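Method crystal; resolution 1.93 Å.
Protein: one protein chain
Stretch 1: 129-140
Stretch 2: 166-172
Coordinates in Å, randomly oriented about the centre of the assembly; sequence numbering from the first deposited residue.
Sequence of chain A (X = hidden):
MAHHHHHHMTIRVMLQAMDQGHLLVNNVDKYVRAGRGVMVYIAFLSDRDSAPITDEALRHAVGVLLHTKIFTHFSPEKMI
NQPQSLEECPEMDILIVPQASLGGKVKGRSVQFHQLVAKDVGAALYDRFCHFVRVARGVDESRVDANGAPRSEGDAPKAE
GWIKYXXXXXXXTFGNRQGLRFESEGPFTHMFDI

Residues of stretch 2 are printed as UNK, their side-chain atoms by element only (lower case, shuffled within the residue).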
# COMPACT_ATOMS: atom_id res chain seq x y z
N PHE A 129 16.83 -10.34 -5.00
CA PHE A 129 16.33 -9.78 -3.76
C PHE A 129 15.46 -10.77 -2.98
O PHE A 129 15.59 -10.87 -1.76
CB PHE A 129 15.54 -8.50 -4.04
CG PHE A 129 14.94 -7.89 -2.83
CD1 PHE A 129 15.67 -6.99 -2.06
CD2 PHE A 129 13.64 -8.20 -2.45
CE1 PHE A 129 15.12 -6.40 -0.93
CE2 PHE A 129 13.06 -7.60 -1.32
CZ PHE A 129 13.81 -6.71 -0.56
N CYS A 130 14.61 -11.53 -3.67
CA CYS A 130 13.78 -12.53 -3.03
C CYS A 130 14.63 -13.69 -2.50
O CYS A 130 14.37 -14.20 -1.41
CB CYS A 130 12.69 -13.05 -3.98
SG CYS A 130 11.42 -11.82 -4.51
N HIS A 131 15.64 -14.10 -3.27
CA HIS A 131 16.60 -15.11 -2.81
C HIS A 131 17.30 -14.70 -1.48
O HIS A 131 17.40 -15.51 -0.55
CB HIS A 131 17.64 -15.37 -3.91
CG HIS A 131 18.80 -16.21 -3.45
ND1 HIS A 131 18.64 -17.44 -2.86
CD2 HIS A 131 20.14 -15.98 -3.48
CE1 HIS A 131 19.83 -17.94 -2.55
NE2 HIS A 131 20.75 -17.06 -2.90
N PHE A 132 17.80 -13.47 -1.43
CA PHE A 132 18.50 -12.97 -0.26
C PHE A 132 17.58 -12.93 0.95
O PHE A 132 18.03 -13.17 2.06
CB PHE A 132 19.08 -11.57 -0.52
CG PHE A 132 20.31 -11.56 -1.42
CD1 PHE A 132 21.12 -12.69 -1.58
CD2 PHE A 132 20.67 -10.38 -2.06
CE1 PHE A 132 22.25 -12.65 -2.39
CE2 PHE A 132 21.80 -10.34 -2.88
CZ PHE A 132 22.60 -11.47 -3.03
N VAL A 133 16.30 -12.61 0.75
CA VAL A 133 15.35 -12.56 1.87
C VAL A 133 15.09 -13.98 2.37
O VAL A 133 15.14 -14.23 3.57
CB VAL A 133 14.02 -11.81 1.47
CG1 VAL A 133 12.95 -11.81 2.61
CG2 VAL A 133 14.32 -10.37 1.06
N ARG A 134 14.85 -14.91 1.46
CA ARG A 134 14.69 -16.33 1.81
C ARG A 134 15.86 -16.83 2.66
O ARG A 134 15.65 -17.50 3.68
CB ARG A 134 14.62 -17.22 0.55
CG ARG A 134 13.30 -17.21 -0.23
CD ARG A 134 13.39 -18.06 -1.52
NE ARG A 134 12.82 -17.37 -2.66
CZ ARG A 134 13.35 -17.34 -3.87
NH1 ARG A 134 14.49 -17.95 -4.15
NH2 ARG A 134 12.70 -16.69 -4.83
N VAL A 135 17.07 -16.48 2.24
CA VAL A 135 18.28 -16.94 2.92
C VAL A 135 18.36 -16.33 4.32
O VAL A 135 18.63 -17.04 5.29
CB VAL A 135 19.55 -16.66 2.06
CG1 VAL A 135 20.83 -16.91 2.83
CG2 VAL A 135 19.51 -17.52 0.80
N ALA A 136 18.07 -15.03 4.43
CA ALA A 136 18.12 -14.33 5.73
C ALA A 136 17.00 -14.76 6.69
O ALA A 136 17.07 -14.48 7.89
CB ALA A 136 18.09 -12.81 5.53
N ARG A 137 15.98 -15.41 6.16
CA ARG A 137 14.88 -15.93 6.98
C ARG A 137 14.96 -17.44 7.20
O ARG A 137 14.08 -18.02 7.85
CB ARG A 137 13.53 -15.51 6.37
CG ARG A 137 13.37 -14.01 6.21
CD ARG A 137 13.46 -13.24 7.51
NE ARG A 137 12.21 -13.30 8.28
CZ ARG A 137 12.07 -12.79 9.50
NH1 ARG A 137 13.10 -12.27 10.12
NH2 ARG A 137 10.90 -12.84 10.12
N GLY A 138 16.01 -18.08 6.70
CA GLY A 138 16.26 -19.48 6.95
C GLY A 138 15.34 -20.41 6.19
O GLY A 138 15.12 -21.54 6.61
N VAL A 139 14.80 -19.94 5.07
CA VAL A 139 13.90 -20.76 4.25
C VAL A 139 14.66 -21.92 3.61
O VAL A 139 15.74 -21.75 3.06
CB VAL A 139 13.18 -19.92 3.16
CG1 VAL A 139 12.32 -20.80 2.26
CG2 VAL A 139 12.32 -18.80 3.79
N ASP A 140 14.07 -23.12 3.70
CA ASP A 140 14.59 -24.30 3.01
C ASP A 140 14.15 -24.21 1.54
O ASP A 140 13.04 -24.60 1.15
CB ASP A 140 14.11 -25.59 3.68
CG ASP A 140 14.69 -26.85 3.05
OD1 ASP A 140 15.44 -26.77 2.03
OD2 ASP A 140 14.42 -27.97 3.49
N UNK A 166 4.53 -18.58 9.82
CA UNK A 166 5.41 -19.75 9.84
C UNK A 166 6.75 -19.49 9.13
O UNK A 166 7.24 -20.31 8.37
o UNK A 166 5.47 -23.23 8.76
c UNK A 166 4.72 -20.99 9.25
c UNK A 166 5.48 -22.28 9.56
n UNK A 166 6.15 -22.30 10.70
N UNK A 167 7.35 -18.34 9.40
CA UNK A 167 8.65 -17.97 8.86
C UNK A 167 8.69 -18.01 7.33
O UNK A 167 9.70 -18.37 6.73
o UNK A 167 9.84 -18.76 10.86
c UNK A 167 9.78 -18.83 9.45
N UNK A 168 7.59 -17.60 6.69
CA UNK A 168 7.48 -17.68 5.23
C UNK A 168 8.09 -16.49 4.54
O UNK A 168 8.17 -15.41 5.11
n UNK A 168 3.13 -18.96 5.75
n UNK A 168 1.67 -19.00 7.46
c UNK A 168 5.47 -19.16 5.27
c UNK A 168 6.02 -17.84 4.80
c UNK A 168 4.08 -19.48 4.80
n UNK A 168 2.44 -21.00 6.66
c UNK A 168 2.43 -19.67 6.62
N UNK A 169 8.58 -16.72 3.33
CA UNK A 169 8.96 -15.64 2.42
C UNK A 169 8.23 -15.97 1.11
O UNK A 169 8.68 -16.81 0.31
c UNK A 169 11.20 -15.23 3.52
c UNK A 169 10.50 -15.55 2.23
c UNK A 169 10.84 -14.52 1.17
N UNK A 170 7.06 -15.35 0.95
CA UNK A 170 6.20 -15.51 -0.20
C UNK A 170 6.49 -14.36 -1.13
O UNK A 170 6.67 -13.25 -0.68
c UNK A 170 4.87 -17.96 1.08
c UNK A 170 3.83 -15.81 -1.00
c UNK A 170 4.70 -15.51 0.20
c UNK A 170 4.41 -16.50 1.34
N UNK A 171 6.54 -14.64 -2.43
CA UNK A 171 6.83 -13.62 -3.43
C UNK A 171 5.99 -13.80 -4.70
O UNK A 171 5.71 -14.92 -5.15
c UNK A 171 8.33 -13.61 -3.75
o UNK A 171 8.79 -14.91 -4.07
N UNK A 172 5.60 -12.67 -5.28
CA UNK A 172 4.85 -12.66 -6.52
C UNK A 172 5.65 -13.17 -7.69
O UNK A 172 6.87 -13.20 -7.69
O HOH W 1 9.92 -16.54 -2.09
O HOH W 2 9.79 -14.74 7.09
O HOH W 3 12.08 -19.74 7.16

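Position 166 carries two carbons, the second bearing one oxygen and one nitrogen: a terminal amide. It lies out of reach of the helix, and the atoms fit asparagine, Asn166.

Position 167 has one carbon followed by one oxygen, unbranched, and this side chain stays beyond contact distance of stretch 1; it is serine. The CA-to-CB bond of Ser167 points sideways, and its hydroxyl is hydrogen-bonded elsewhere in the structure. What meets stretch 1 is the backbone: Ser167 O lies 4.0 Å from Val139 CG2 and accepts a hydrogen bond from water 3 (2.8 Å from the water oxygen), which also donates to Arg137 O at 2.7 Å.

At position 168, three carbons lead to a nitrogen and then to a carbon holding two more nitrogens. That guanidinium identifies arginine. The side chain of Arg168 leaves pointing away from the helix, yet its carbonyl serves the contact: water 2 donates to Arg168 O at 2.6 Å and accepts from Arg137 NE at 3.1 Å.

Position 169 shows three carbons, the first carrying the other two, with no polar atom. They pack against Val133, Arg134, Arg137 and Val139. The residue is valine, and Val169 is the centre of the contact, with the largest covered area. Val169 CG1 lies 3.7 Å from Val133 CG1 and 3.9 Å from Arg134 CG; Val169 CG2 lies 3.7 Å from Arg137 CG and 3.8 Å from Val139 CG2. The arginines thus contribute aliphatic carbon here.

Position 170 has four carbons, forked at the first, with one arm two carbons long: isoleucine. Ile170 points away, in keeping with the alternation of a strand.

Position 171 returns toward the helix with one carbon and one oxygen, its CB facing Cys130 SG at 3.7 Å; it is serine. The hydroxyl shares a hydrogen bond with water 1, the Ser171 OG to water oxygen distance being 2.8 Å.

Position 172 has no side-chain atoms and no contact with stretch 1: glycine, Gly172.

The strand runs nearly antiparallel to the helix, at 164°, with axes 8.9 Å apart at closest approach. No direct hydrogen bond crosses between them. Instead, a small apolar centre is joined by bridging waters: water 1, already bonded to Ser171 OG, accepts from Arg134 NE at 3.1 Å and donates to Val169 O at 2.7 Å. After the helix, Gly138 adopts positive phi in a Schellman motif, with Val139 N bonded to Arg134 O at 2.9 Å, and Val139 then points back toward the strand. The readable rule is one central valine, aliphatic arginine stems beside it, and water joining the polar groups.

Stretch 2 166-172: NSRVISG
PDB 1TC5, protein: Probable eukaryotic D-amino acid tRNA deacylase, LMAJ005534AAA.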